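Local coordinates for protein SusD homolog (PDB 4F53) that probably binds mucin O-glycans at the bacterial outer membrane as a SusD-like lipoprotein built on a TPR-like helical scaffold, at residues Gly60-Ser65 with Ser259-Ser264; Pro98-Leu103 with Leu115-Arg120; Asp108-Leu113 with Ile167-Lys172; Lys146-Ser151 with Arg489-Ala494; Ala281-Ser286 with Glu300-Leu305. All coordinates share one frame; numbering follows the deposited sequence.

Contact 1. Residues Gly60-Ser65 with Ser259-Ser264; sequences GYVADS and SDARIS
Main-chain hydrogen bonds join strands 62-64 and 261-263 into a two-stranded antiparallel sheet. A63 and R262 form its hydrogen-bonded pair: A63 N gives an almost straight bond to R262 O (2.9 Å, 174°), and R262 N returns one to A63 O at 2.8 Å. S264 N donates to Y61 O at one end, and S65 N meets D260 O at 2.8 Å at the other, from above the carbonyl plane. S264 and S65 each add a hydroxyl bond. Their OG atoms sit between backbone N and carbonyl carbon (chi1 70° in S264, 57° in S65), so S264 OG donates to G60 O at 2.5 Å and S65 OG to S259 O at 2.9 Å. S264 OG also caps L267 N. A water bridges D64 OD1 and D260 O, while D64 OD2 pairs with R74. Apolar contact is slight: V62 CG1 touches A261 CB at 3.7 Å. S65 CB and OG lie along R262 CG, before the arginine bends at chi2, its guanidinium bonding S259 OG and the carbonyls of A261, M255 and Q319. G60 closes the preceding helix in a Schellman motif, and the whole is a short antiparallel sheet joining two helix-flanked parts of the SusD-like fold.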
# COMPACT_ATOMS: atom_id res chain seq x y z
N GLY A 60 -6.00 -7.02 0.51
CA GLY A 60 -6.98 -7.78 -0.25
C GLY A 60 -6.56 -8.05 -1.68
O GLY A 60 -7.39 -8.50 -2.48
N TYR A 61 -5.30 -7.75 -2.04
CA TYR A 61 -4.81 -7.93 -3.44
C TYR A 61 -4.21 -9.31 -3.73
O TYR A 61 -4.34 -9.81 -4.84
CB TYR A 61 -3.71 -6.92 -3.79
CG TYR A 61 -4.10 -5.46 -3.91
CD1 TYR A 61 -5.36 -5.09 -4.38
CD2 TYR A 61 -3.17 -4.45 -3.69
CE1 TYR A 61 -5.71 -3.75 -4.54
CE2 TYR A 61 -3.52 -3.10 -3.81
CZ TYR A 61 -4.78 -2.76 -4.26
OH TYR A 61 -5.11 -1.44 -4.42
N VAL A 62 -3.48 -9.89 -2.75
CA VAL A 62 -2.70 -11.10 -3.00
C VAL A 62 -3.13 -12.26 -2.15
O VAL A 62 -3.38 -12.09 -0.96
CB VAL A 62 -1.17 -10.81 -2.78
CG1 VAL A 62 -0.32 -12.05 -3.05
CG2 VAL A 62 -0.70 -9.66 -3.66
N ALA A 63 -3.14 -13.46 -2.76
CA ALA A 63 -3.40 -14.69 -2.04
C ALA A 63 -2.16 -15.55 -2.13
O ALA A 63 -1.78 -15.95 -3.23
CB ALA A 63 -4.61 -15.41 -2.61
N ASP A 64 -1.51 -15.82 -1.00
CA ASP A 64 -0.37 -16.73 -0.92
C ASP A 64 -0.80 -18.10 -1.47
O ASP A 64 -1.94 -18.51 -1.26
CB ASP A 64 0.16 -16.82 0.52
CG ASP A 64 0.52 -15.45 1.14
OD1 ASP A 64 1.13 -14.60 0.42
OD2 ASP A 64 0.17 -15.22 2.35
N SER A 65 0.08 -18.73 -2.28
CA SER A 65 -0.18 -20.00 -2.98
C SER A 65 1.01 -20.96 -2.86
O SER A 65 1.29 -21.73 -3.78
CB SER A 65 -0.51 -19.73 -4.45
OG SER A 65 0.55 -19.03 -5.07
N SER A 259 5.69 -18.88 -8.05
CA SER A 259 4.27 -19.20 -7.85
C SER A 259 3.93 -19.27 -6.33
O SER A 259 3.08 -20.05 -5.91
CB SER A 259 3.87 -20.49 -8.57
OG SER A 259 3.94 -20.31 -9.98
N ASP A 260 4.59 -18.41 -5.53
CA ASP A 260 4.36 -18.25 -4.10
C ASP A 260 3.11 -17.41 -3.86
O ASP A 260 2.55 -17.45 -2.76
CB ASP A 260 5.56 -17.57 -3.40
CG ASP A 260 6.70 -18.48 -3.02
OD1 ASP A 260 6.49 -19.71 -2.96
OD2 ASP A 260 7.81 -17.96 -2.76
N ALA A 261 2.72 -16.63 -4.89
CA ALA A 261 1.58 -15.71 -4.83
C ALA A 261 0.65 -15.85 -6.04
O ALA A 261 1.09 -16.17 -7.15
CB ALA A 261 2.09 -14.27 -4.76
N ARG A 262 -0.64 -15.59 -5.81
CA ARG A 262 -1.66 -15.56 -6.86
C ARG A 262 -2.54 -14.35 -6.62
O ARG A 262 -2.46 -13.74 -5.55
CB ARG A 262 -2.49 -16.88 -6.90
CG ARG A 262 -1.73 -18.06 -7.55
CD ARG A 262 -1.46 -17.77 -9.02
NE ARG A 262 -0.71 -18.81 -9.71
CZ ARG A 262 0.61 -18.79 -9.91
NH1 ARG A 262 1.35 -17.83 -9.37
NH2 ARG A 262 1.20 -19.75 -10.61
N ILE A 263 -3.36 -13.97 -7.61
CA ILE A 263 -4.31 -12.85 -7.43
C ILE A 263 -5.37 -13.30 -6.42
O ILE A 263 -5.75 -14.48 -6.42
CB ILE A 263 -4.94 -12.45 -8.81
CG1 ILE A 263 -3.86 -11.96 -9.80
CG2 ILE A 263 -6.10 -11.41 -8.69
CD1 ILE A 263 -3.05 -10.71 -9.38
N SER A 264 -5.83 -12.40 -5.56
CA SER A 264 -6.87 -12.68 -4.57
C SER A 264 -8.22 -12.89 -5.22
O SER A 264 -8.53 -12.32 -6.29
CB SER A 264 -6.97 -11.54 -3.56
OG SER A 264 -7.52 -10.38 -4.16
O HOH W 1 3.07 -15.17 -1.27

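Contact 2. Residues Pro98-Leu103 with Leu115-Arg120; sequences PDYFNL and LAELYR
Y100 OH is held by two hydrogen-bonding partners: it donates to E117 OE1 at 2.6 Å, on the syn lone pair, and is also bonded to K104 NZ one turn further along its own helix. The setting is an antiparallel helical hairpin of the TPR-like SusD fold, with helices 82-106 and 110-131 packed so that the two short segments lie at 160° with their axes 10.8 Å apart. Y100 bridges this wide gap because CG is anti to the backbone N (chi1 169°), which sends the ring straight across to the other helix. E117 reaches back by a bend at chi2 (63°), and its carboxylate, turned well away from the ring plane, meets the tyrosine at the ring edge. The other oxygen, E117 OE2, takes a salt bridge from R120 NH1 at 2.9 Å, lying in the guanidinium plane, so both carboxylate oxygens are engaged and its rotation is fixed. The R120 salt bridge would probably favour a charged carboxylate. R120, extended from CG to NE, runs past the phenol with CD 3.7 Å from Y100 CZ; its NE bonds to Y97 OH, and Y136 adds a cation-pi contact. Away from the polar group the helices meet through small apolar surfaces, where L103 CD2 rests against A116 CB at 3.8 Å.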
# COMPACT_ATOMS: atom_id res chain seq x y z
N PRO A 98 21.71 3.99 7.68
CA PRO A 98 23.15 4.20 7.46
C PRO A 98 23.43 5.07 6.22
O PRO A 98 24.23 6.01 6.33
CB PRO A 98 23.70 2.77 7.33
CG PRO A 98 22.73 1.93 8.07
CD PRO A 98 21.39 2.55 7.76
N ASP A 99 22.71 4.85 5.09
CA ASP A 99 22.89 5.66 3.87
C ASP A 99 22.38 7.09 4.05
O ASP A 99 23.01 8.03 3.55
CB ASP A 99 22.21 5.00 2.67
CG ASP A 99 22.96 3.82 2.07
OD1 ASP A 99 24.05 3.48 2.59
OD2 ASP A 99 22.48 3.26 1.07
N TYR A 100 21.25 7.25 4.76
CA TYR A 100 20.65 8.55 5.04
C TYR A 100 21.64 9.43 5.83
O TYR A 100 21.91 10.57 5.43
CB TYR A 100 19.32 8.38 5.78
CG TYR A 100 18.73 9.64 6.35
CD1 TYR A 100 17.99 10.51 5.56
CD2 TYR A 100 18.91 9.97 7.69
CE1 TYR A 100 17.43 11.67 6.08
CE2 TYR A 100 18.37 11.14 8.23
CZ TYR A 100 17.64 11.99 7.42
OH TYR A 100 17.10 13.13 7.97
N PHE A 101 22.21 8.90 6.92
CA PHE A 101 23.17 9.65 7.73
C PHE A 101 24.45 9.94 6.95
O PHE A 101 25.01 11.02 7.07
CB PHE A 101 23.49 8.89 9.04
CG PHE A 101 22.32 8.79 9.99
CD1 PHE A 101 21.65 9.94 10.42
CD2 PHE A 101 21.94 7.56 10.53
CE1 PHE A 101 20.58 9.85 11.31
CE2 PHE A 101 20.87 7.48 11.42
CZ PHE A 101 20.19 8.62 11.80
N ASN A 102 24.87 8.99 6.09
CA ASN A 102 26.06 9.14 5.28
C ASN A 102 25.88 10.27 4.25
O ASN A 102 26.77 11.12 4.15
CB ASN A 102 26.43 7.82 4.61
CG ASN A 102 27.81 7.78 4.01
OD1 ASN A 102 28.66 8.66 4.23
ND2 ASN A 102 28.07 6.76 3.23
N LEU A 103 24.74 10.29 3.52
CA LEU A 103 24.39 11.32 2.52
C LEU A 103 24.42 12.72 3.15
O LEU A 103 24.89 13.66 2.50
CB LEU A 103 23.01 11.05 1.89
CG LEU A 103 22.60 11.93 0.69
CD1 LEU A 103 21.76 11.15 -0.28
CD2 LEU A 103 21.83 13.17 1.13
N LEU A 115 15.39 15.86 -1.04
CA LEU A 115 14.95 14.60 -1.63
C LEU A 115 15.20 13.43 -0.67
O LEU A 115 14.33 12.59 -0.51
CB LEU A 115 15.67 14.37 -2.95
CG LEU A 115 15.18 15.18 -4.13
CD1 LEU A 115 16.16 15.07 -5.26
CD2 LEU A 115 13.80 14.73 -4.58
N ALA A 116 16.36 13.41 0.02
CA ALA A 116 16.69 12.40 1.03
C ALA A 116 15.63 12.39 2.14
O ALA A 116 15.16 11.32 2.52
CB ALA A 116 18.08 12.66 1.60
N GLU A 117 15.22 13.59 2.61
CA GLU A 117 14.17 13.75 3.62
C GLU A 117 12.80 13.31 3.09
O GLU A 117 12.03 12.74 3.85
CB GLU A 117 14.08 15.21 4.11
CG GLU A 117 13.52 15.33 5.52
CD GLU A 117 14.36 14.67 6.60
OE1 GLU A 117 15.60 14.57 6.42
OE2 GLU A 117 13.78 14.24 7.62
N LEU A 118 12.49 13.60 1.81
CA LEU A 118 11.24 13.18 1.17
C LEU A 118 11.14 11.64 1.17
O LEU A 118 10.09 11.11 1.51
CB LEU A 118 11.11 13.75 -0.25
CG LEU A 118 9.84 13.37 -1.06
CD1 LEU A 118 8.58 13.90 -0.39
CD2 LEU A 118 9.92 13.89 -2.48
N TYR A 119 12.25 10.94 0.83
CA TYR A 119 12.31 9.47 0.80
C TYR A 119 12.12 8.93 2.20
O TYR A 119 11.34 8.00 2.37
CB TYR A 119 13.64 8.97 0.19
CG TYR A 119 13.91 9.48 -1.22
CD1 TYR A 119 12.87 9.79 -2.09
CD2 TYR A 119 15.22 9.61 -1.68
CE1 TYR A 119 13.12 10.23 -3.39
CE2 TYR A 119 15.48 10.08 -2.98
CZ TYR A 119 14.43 10.36 -3.83
OH TYR A 119 14.69 10.82 -5.09
N ARG A 120 12.77 9.56 3.20
CA ARG A 120 12.63 9.23 4.63
C ARG A 120 11.16 9.30 5.08
O ARG A 120 10.69 8.37 5.72
CB ARG A 120 13.47 10.18 5.48
CG ARG A 120 13.60 9.71 6.90
CD ARG A 120 14.15 10.83 7.73
NE ARG A 120 14.24 10.42 9.13
CZ ARG A 120 14.28 11.26 10.15
NH1 ARG A 120 14.22 12.57 9.94
NH2 ARG A 120 14.37 10.80 11.39

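Contact 3. Residues Asp108-Leu113 with Ile167-Lys172; sequences DDELFL and ITVLGK
Helix 110-131 starts inside segment 108-113, whereas segment 167-172 is helical throughout and belongs to helix 152-173; the backbones come nearest at L111 and V169, with CA atoms 6.8 Å apart. D109 is the N-cap of the first helix: its OD1 accepts from L111 N at 3.3 Å, the donor standing above the carboxylate plane. Just past this cap, the E110 side chain projects with CG anti to the backbone N (chi1 -163°) and stretches out over V169. V169 points at the first helix and spreads its two methyls against the glutamate, CG1 against E110 CG and CG2 3.5 Å from E110 OE2. K172 comes in at about a right angle from the crowded first rotamer (chi1 72°) and turns at chi4, which lays CE 3.1 Å from E110 OE1 and NZ 3.6 Å from the same oxygen. L111 CD1 and L170 CD2 touch through their end methyls at 3.6 Å, the chains crossing at about a right angle. The leucine pair is buried, while E110 and K172 are solvent-exposed, and K172 was modelled in two conformers. Van der Waals packing, chiefly the E110 chain on V169 together with the leucines, therefore probably does most, the long salt bridge contributing a loose electrostatic attraction.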
# COMPACT_ATOMS: atom_id res chain seq x y z
N ASP A 108 25.96 18.97 1.09
CA ASP A 108 25.43 20.21 1.65
C ASP A 108 24.38 20.80 0.69
O ASP A 108 23.79 21.85 0.99
CB ASP A 108 26.57 21.21 1.90
CG ASP A 108 27.61 20.73 2.89
OD1 ASP A 108 27.26 20.58 4.09
OD2 ASP A 108 28.78 20.51 2.48
N ASP A 109 24.16 20.12 -0.47
CA ASP A 109 23.21 20.50 -1.52
C ASP A 109 21.78 20.35 -1.01
O ASP A 109 21.31 19.25 -0.75
CB ASP A 109 23.44 19.65 -2.79
CG ASP A 109 22.56 19.96 -4.00
OD1 ASP A 109 21.81 20.97 -3.96
OD2 ASP A 109 22.65 19.22 -5.00
N GLU A 110 21.10 21.50 -0.90
CA GLU A 110 19.73 21.67 -0.42
C GLU A 110 18.73 20.77 -1.17
O GLU A 110 17.81 20.26 -0.55
CB GLU A 110 19.35 23.15 -0.58
CG GLU A 110 18.13 23.58 0.22
CD GLU A 110 17.71 25.03 0.04
OE1 GLU A 110 18.11 25.66 -0.97
OE2 GLU A 110 16.97 25.54 0.91
N LEU A 111 18.92 20.58 -2.48
CA LEU A 111 18.02 19.77 -3.28
C LEU A 111 18.15 18.28 -2.92
O LEU A 111 17.12 17.60 -2.75
CB LEU A 111 18.27 20.02 -4.78
CG LEU A 111 17.41 19.20 -5.78
CD1 LEU A 111 15.92 19.46 -5.59
CD2 LEU A 111 17.78 19.53 -7.19
N PHE A 112 19.39 17.78 -2.78
CA PHE A 112 19.66 16.38 -2.46
C PHE A 112 19.27 16.03 -1.02
O PHE A 112 18.83 14.92 -0.76
CB PHE A 112 21.12 16.03 -2.76
CG PHE A 112 21.30 15.47 -4.15
CD1 PHE A 112 21.33 16.31 -5.26
CD2 PHE A 112 21.38 14.09 -4.36
CE1 PHE A 112 21.45 15.79 -6.56
CE2 PHE A 112 21.52 13.57 -5.66
CZ PHE A 112 21.55 14.42 -6.75
N LEU A 113 19.41 16.99 -0.11
CA LEU A 113 19.04 16.79 1.30
C LEU A 113 17.52 16.81 1.45
O LEU A 113 16.99 16.06 2.27
CB LEU A 113 19.70 17.85 2.20
CG LEU A 113 21.21 17.82 2.24
CD1 LEU A 113 21.75 19.15 2.73
CD2 LEU A 113 21.74 16.62 3.04
N ILE A 167 8.65 21.01 0.01
CA ILE A 167 7.82 21.58 -1.05
C ILE A 167 8.37 22.98 -1.46
O ILE A 167 8.49 23.27 -2.66
CB ILE A 167 6.34 21.61 -0.59
CG1 ILE A 167 5.74 20.18 -0.59
CG2 ILE A 167 5.49 22.56 -1.47
CD1 ILE A 167 4.46 19.98 0.23
N THR A 168 8.73 23.84 -0.47
CA THR A 168 9.31 25.18 -0.66
C THR A 168 10.64 25.06 -1.43
O THR A 168 10.82 25.78 -2.41
CB THR A 168 9.47 25.89 0.70
OG1 THR A 168 8.17 26.06 1.28
CG2 THR A 168 10.17 27.26 0.58
N VAL A 169 11.52 24.13 -1.03
CA VAL A 169 12.81 23.89 -1.70
C VAL A 169 12.59 23.42 -3.16
O VAL A 169 13.18 23.98 -4.07
CB VAL A 169 13.71 22.91 -0.90
CG1 VAL A 169 14.93 22.47 -1.71
CG2 VAL A 169 14.15 23.54 0.43
N LEU A 170 11.70 22.45 -3.38
CA LEU A 170 11.46 21.92 -4.72
C LEU A 170 10.83 22.98 -5.66
O LEU A 170 11.12 22.96 -6.87
CB LEU A 170 10.59 20.68 -4.67
CG LEU A 170 11.19 19.44 -3.99
CD1 LEU A 170 10.17 18.34 -3.90
CD2 LEU A 170 12.45 18.96 -4.70
N GLY A 171 9.99 23.86 -5.09
CA GLY A 171 9.34 24.97 -5.78
C GLY A 171 10.31 26.00 -6.32
O GLY A 171 10.18 26.41 -7.47
N LYS A 172 11.32 26.40 -5.49
CA LYS A 172 12.29 27.41 -5.90
C LYS A 172 13.23 26.88 -6.99
O LYS A 172 13.68 27.68 -7.80
CB LYS A 172 13.06 28.02 -4.71
CG LYS A 172 14.10 27.15 -4.02
CD LYS A 172 14.67 27.89 -2.83
CE LYS A 172 16.08 27.48 -2.50
NZ LYS A 172 17.06 27.97 -3.51

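Contact 4. Residues Lys146-Ser151 with Arg489-Ala494; sequences KSPYDS and RESVEA
S491, Y149 and V492 supply most of the buried surface where the loop between helices 110-131 and 152-173 lies against the first turn of helix 489-502 in the SusD-like fold. S491 faces the loop: CB lies 3.7 Å from S147 O, and OG, anti to the carbonyl carbon, sits 3.6 Å from P148 CA. These are van der Waals contacts. Between the two segments a water provides a polar link: it accepts from Y149 N at 2.9 Å and donates to S491 O at 2.6 Å, joining the loop's main chain to that of the helix. S147 O is bonded by N488 ND2, just ahead of the helix. Y149 carries its CG anti to the carbonyl carbon (chi1 -71°), so its ring runs alongside V492, both side chains pointing the same way. Y480 meets this ring edge-to-face, and E484 of helix 482-487 touches both Y149 and V492. At the far end of the ring, the V492 CG2 methyl lies 3.6 Å from Y149 OH and 4.0 Å from Y149 CZ.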
# COMPACT_ATOMS: atom_id res chain seq x y z
N LYS A 146 17.38 1.58 17.95
CA LYS A 146 17.66 1.52 19.39
C LYS A 146 17.61 2.95 19.92
O LYS A 146 18.64 3.55 20.29
CB LYS A 146 19.00 0.81 19.67
CG LYS A 146 19.17 0.35 21.12
CD LYS A 146 20.58 -0.12 21.38
CE LYS A 146 20.73 -0.88 22.67
NZ LYS A 146 21.91 -1.79 22.62
N SER A 147 16.39 3.51 19.93
CA SER A 147 16.12 4.89 20.31
C SER A 147 14.70 5.04 20.92
O SER A 147 13.86 4.16 20.69
CB SER A 147 16.22 5.78 19.07
OG SER A 147 17.42 5.57 18.33
N PRO A 148 14.40 6.17 21.62
CA PRO A 148 13.00 6.40 22.07
C PRO A 148 12.03 6.53 20.88
O PRO A 148 12.42 7.00 19.80
CB PRO A 148 13.10 7.72 22.86
CG PRO A 148 14.57 7.86 23.20
CD PRO A 148 15.28 7.29 22.03
N TYR A 149 10.78 6.09 21.08
CA TYR A 149 9.73 6.10 20.06
C TYR A 149 8.86 7.35 20.16
O TYR A 149 8.46 7.76 21.25
CB TYR A 149 8.81 4.86 20.20
CG TYR A 149 9.39 3.52 19.81
CD1 TYR A 149 10.67 3.15 20.22
CD2 TYR A 149 8.62 2.57 19.15
CE1 TYR A 149 11.20 1.90 19.90
CE2 TYR A 149 9.12 1.30 18.86
CZ TYR A 149 10.42 0.97 19.24
OH TYR A 149 10.93 -0.27 18.95
N ASP A 150 8.55 7.96 19.01
CA ASP A 150 7.64 9.09 18.93
C ASP A 150 6.25 8.55 18.82
O ASP A 150 6.06 7.51 18.18
CB ASP A 150 7.92 9.97 17.68
CG ASP A 150 9.26 10.65 17.55
OD1 ASP A 150 10.01 10.70 18.54
OD2 ASP A 150 9.56 11.15 16.45
N SER A 151 5.26 9.29 19.30
CA SER A 151 3.87 8.93 19.10
C SER A 151 3.58 9.02 17.58
O SER A 151 4.30 9.73 16.87
CB SER A 151 2.96 9.86 19.90
OG SER A 151 3.01 11.20 19.44
N ARG A 489 14.07 -2.33 25.93
CA ARG A 489 12.91 -2.50 26.82
C ARG A 489 12.24 -1.20 27.28
O ARG A 489 11.03 -1.10 27.15
CB ARG A 489 13.28 -3.35 28.06
CG ARG A 489 12.06 -3.87 28.83
CD ARG A 489 12.32 -5.09 29.71
NE ARG A 489 12.46 -6.32 28.93
CZ ARG A 489 11.45 -7.04 28.45
NH1 ARG A 489 10.20 -6.65 28.65
NH2 ARG A 489 11.69 -8.14 27.75
N GLU A 490 13.00 -0.24 27.86
CA GLU A 490 12.41 0.99 28.38
C GLU A 490 11.64 1.74 27.32
O GLU A 490 10.46 2.06 27.53
CB GLU A 490 13.47 1.89 29.03
CG GLU A 490 13.46 1.81 30.54
CD GLU A 490 14.09 2.99 31.26
OE1 GLU A 490 13.80 4.15 30.87
OE2 GLU A 490 14.84 2.77 32.24
N SER A 491 12.28 1.98 26.18
CA SER A 491 11.72 2.68 25.04
C SER A 491 10.54 1.93 24.41
O SER A 491 9.56 2.58 24.05
CB SER A 491 12.79 2.92 23.99
OG SER A 491 13.77 3.82 24.48
N VAL A 492 10.63 0.58 24.31
CA VAL A 492 9.56 -0.23 23.69
C VAL A 492 8.33 -0.26 24.61
O VAL A 492 7.20 -0.13 24.13
CB VAL A 492 10.03 -1.66 23.24
CG1 VAL A 492 8.89 -2.43 22.58
CG2 VAL A 492 11.19 -1.55 22.27
N GLU A 493 8.55 -0.37 25.92
CA GLU A 493 7.46 -0.41 26.91
C GLU A 493 6.76 0.93 26.99
O GLU A 493 5.54 0.95 27.17
CB GLU A 493 7.97 -0.85 28.27
CG GLU A 493 8.19 -2.35 28.28
CD GLU A 493 8.58 -3.01 29.59
OE1 GLU A 493 8.54 -2.33 30.65
OE2 GLU A 493 8.88 -4.22 29.55
N ALA A 494 7.50 2.03 26.80
CA ALA A 494 6.94 3.37 26.77
C ALA A 494 6.14 3.55 25.46
O ALA A 494 5.07 4.16 25.48
CB ALA A 494 8.06 4.41 26.90
O HOH W 2 9.57 5.17 23.53

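Contact 5. Residues Ala281-Ser286 with Glu300-Leu305; sequences AYYDKS and ESYVGL
S286 holds OG between its backbone N and carbonyl carbon (chi1 60°), and E300 folds back at chi2 (-67°), so hydroxyl and carboxylate meet. S286 OG donates to E300 OE1 at 2.7 Å, on the anti lone pair, and accepts from S301 N at 3.0 Å. S286 N in turn gives a fairly straight bond to S301 O at 2.8 Å, so one serine is tied through both main chain and side chain. E300 OE1 also receives F288 N, and OE2 receives G289 N, fastening this carboxylate to the start of helix 288-291. The aromatic part centres on Y302. K285, extended beyond CG, crosses the Y302 ring with CG over the centre of one face, 3.8 Å from the centroid, a CH-pi contact that continues as K285 CE approaches Y302 CE2. Y283, also in the crowded first rotamer (chi1 42°), brings its edge to Y302: CE1 is 3.5 Å from Y302 CD1, with the two ring planes oblique to each other. V303 CG1 closes on S286 CB at 3.8 Å. Y283 rests in addition on T268 and M271 of helix 265-273. The irregular part of 281-286 thus crosses 300-305 obliquely, a loop-to-loop packing that ties the chain leaving helix 279-282 to the loop 300-305, next to helix 265-273, in a SusD-like fold.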
# COMPACT_ATOMS: atom_id res chain seq x y z
N ALA A 281 -5.10 -6.01 -18.12
CA ALA A 281 -3.86 -5.29 -17.88
C ALA A 281 -3.13 -5.82 -16.63
O ALA A 281 -1.91 -5.77 -16.56
CB ALA A 281 -4.11 -3.80 -17.76
N TYR A 282 -3.88 -6.33 -15.64
CA TYR A 282 -3.36 -6.76 -14.33
C TYR A 282 -2.97 -8.22 -14.25
O TYR A 282 -1.98 -8.56 -13.60
CB TYR A 282 -4.42 -6.53 -13.23
CG TYR A 282 -4.72 -5.10 -12.86
CD1 TYR A 282 -4.08 -4.04 -13.50
CD2 TYR A 282 -5.60 -4.81 -11.82
CE1 TYR A 282 -4.30 -2.72 -13.10
CE2 TYR A 282 -5.82 -3.49 -11.42
CZ TYR A 282 -5.18 -2.45 -12.07
OH TYR A 282 -5.40 -1.16 -11.71
N TYR A 283 -3.80 -9.10 -14.81
CA TYR A 283 -3.53 -10.51 -14.63
C TYR A 283 -4.07 -11.35 -15.76
O TYR A 283 -4.71 -10.84 -16.67
CB TYR A 283 -4.11 -10.98 -13.26
CG TYR A 283 -5.49 -10.45 -12.90
CD1 TYR A 283 -6.63 -10.94 -13.53
CD2 TYR A 283 -5.66 -9.47 -11.92
CE1 TYR A 283 -7.90 -10.46 -13.20
CE2 TYR A 283 -6.91 -8.97 -11.60
CZ TYR A 283 -8.04 -9.48 -12.23
OH TYR A 283 -9.28 -9.07 -11.86
N ASP A 284 -3.82 -12.66 -15.68
CA ASP A 284 -4.25 -13.62 -16.69
C ASP A 284 -5.39 -14.48 -16.21
O ASP A 284 -5.67 -14.55 -15.02
CB ASP A 284 -3.06 -14.53 -17.05
CG ASP A 284 -2.01 -13.90 -17.94
OD1 ASP A 284 -2.39 -13.30 -18.96
OD2 ASP A 284 -0.81 -14.11 -17.69
N LYS A 285 -6.03 -15.18 -17.15
CA LYS A 285 -7.06 -16.16 -16.82
C LYS A 285 -6.37 -17.36 -16.15
O LYS A 285 -5.15 -17.54 -16.23
CB LYS A 285 -7.86 -16.57 -18.06
CG LYS A 285 -8.66 -15.40 -18.65
CD LYS A 285 -9.78 -15.88 -19.52
CE LYS A 285 -10.43 -14.71 -20.23
NZ LYS A 285 -11.46 -15.17 -21.20
N SER A 286 -7.16 -18.13 -15.43
CA SER A 286 -6.72 -19.33 -14.70
C SER A 286 -6.10 -20.37 -15.66
O SER A 286 -6.37 -20.35 -16.85
CB SER A 286 -7.91 -19.92 -13.95
OG SER A 286 -8.93 -20.27 -14.87
N GLU A 300 -11.85 -22.05 -17.78
CA GLU A 300 -10.84 -21.07 -17.36
C GLU A 300 -11.47 -19.69 -17.37
O GLU A 300 -12.28 -19.40 -18.25
CB GLU A 300 -9.57 -21.11 -18.25
CG GLU A 300 -8.93 -22.49 -18.39
CD GLU A 300 -8.28 -23.19 -17.20
OE1 GLU A 300 -8.34 -22.67 -16.07
OE2 GLU A 300 -7.72 -24.29 -17.43
N SER A 301 -11.14 -18.85 -16.37
CA SER A 301 -11.68 -17.48 -16.26
C SER A 301 -10.77 -16.63 -15.42
O SER A 301 -9.75 -17.11 -14.95
CB SER A 301 -13.07 -17.53 -15.62
OG SER A 301 -13.00 -18.12 -14.33
N TYR A 302 -11.15 -15.37 -15.21
CA TYR A 302 -10.43 -14.50 -14.26
C TYR A 302 -10.93 -14.88 -12.88
O TYR A 302 -12.10 -14.63 -12.56
CB TYR A 302 -10.66 -13.02 -14.56
CG TYR A 302 -10.03 -12.58 -15.85
CD1 TYR A 302 -8.64 -12.51 -15.99
CD2 TYR A 302 -10.81 -12.16 -16.93
CE1 TYR A 302 -8.05 -12.04 -17.17
CE2 TYR A 302 -10.23 -11.66 -18.09
CZ TYR A 302 -8.85 -11.61 -18.21
OH TYR A 302 -8.26 -11.17 -19.37
N VAL A 303 -10.10 -15.62 -12.12
CA VAL A 303 -10.52 -16.11 -10.82
C VAL A 303 -9.30 -16.23 -9.90
O VAL A 303 -8.33 -16.93 -10.20
CB VAL A 303 -11.36 -17.41 -10.92
CG1 VAL A 303 -10.60 -18.57 -11.60
CG2 VAL A 303 -11.93 -17.81 -9.55
N GLY A 304 -9.36 -15.50 -8.79
CA GLY A 304 -8.29 -15.48 -7.82
C GLY A 304 -8.39 -16.59 -6.81
O GLY A 304 -9.33 -17.40 -6.83
N LEU A 305 -7.41 -16.64 -5.92
CA LEU A 305 -7.38 -17.63 -4.85
C LEU A 305 -7.82 -16.95 -3.53
O LEU A 305 -7.59 -15.76 -3.33
CB LEU A 305 -5.94 -18.19 -4.78
CG LEU A 305 -5.61 -19.28 -3.77
CD1 LEU A 305 -6.32 -20.58 -4.11
CD2 LEU A 305 -4.12 -19.49 -3.72

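Contacts 2 and 3 share helix 110-131 and lie 13 Å apart between centres; L103 CD2 of contact 2 packs on L113 CD2 of contact 3 at 3.9 Å, extending the helical packing. Contact 4 holds the loop ahead of helix 152-173, the helix used by contact 3, and comes within about 7 Å of contact 2 at the nearest atoms. Contacts 1 and 5 lie on the opposite side of the chain's centre from contacts 2 and 3. Their centres are 11 Å apart, and I263 O and L305 N, 2.8 Å apart, probably form a hydrogen bond. Glycerol at D260 and acetate near R120 probably come from the crystallisation liquor and do not by themselves locate the glycan site.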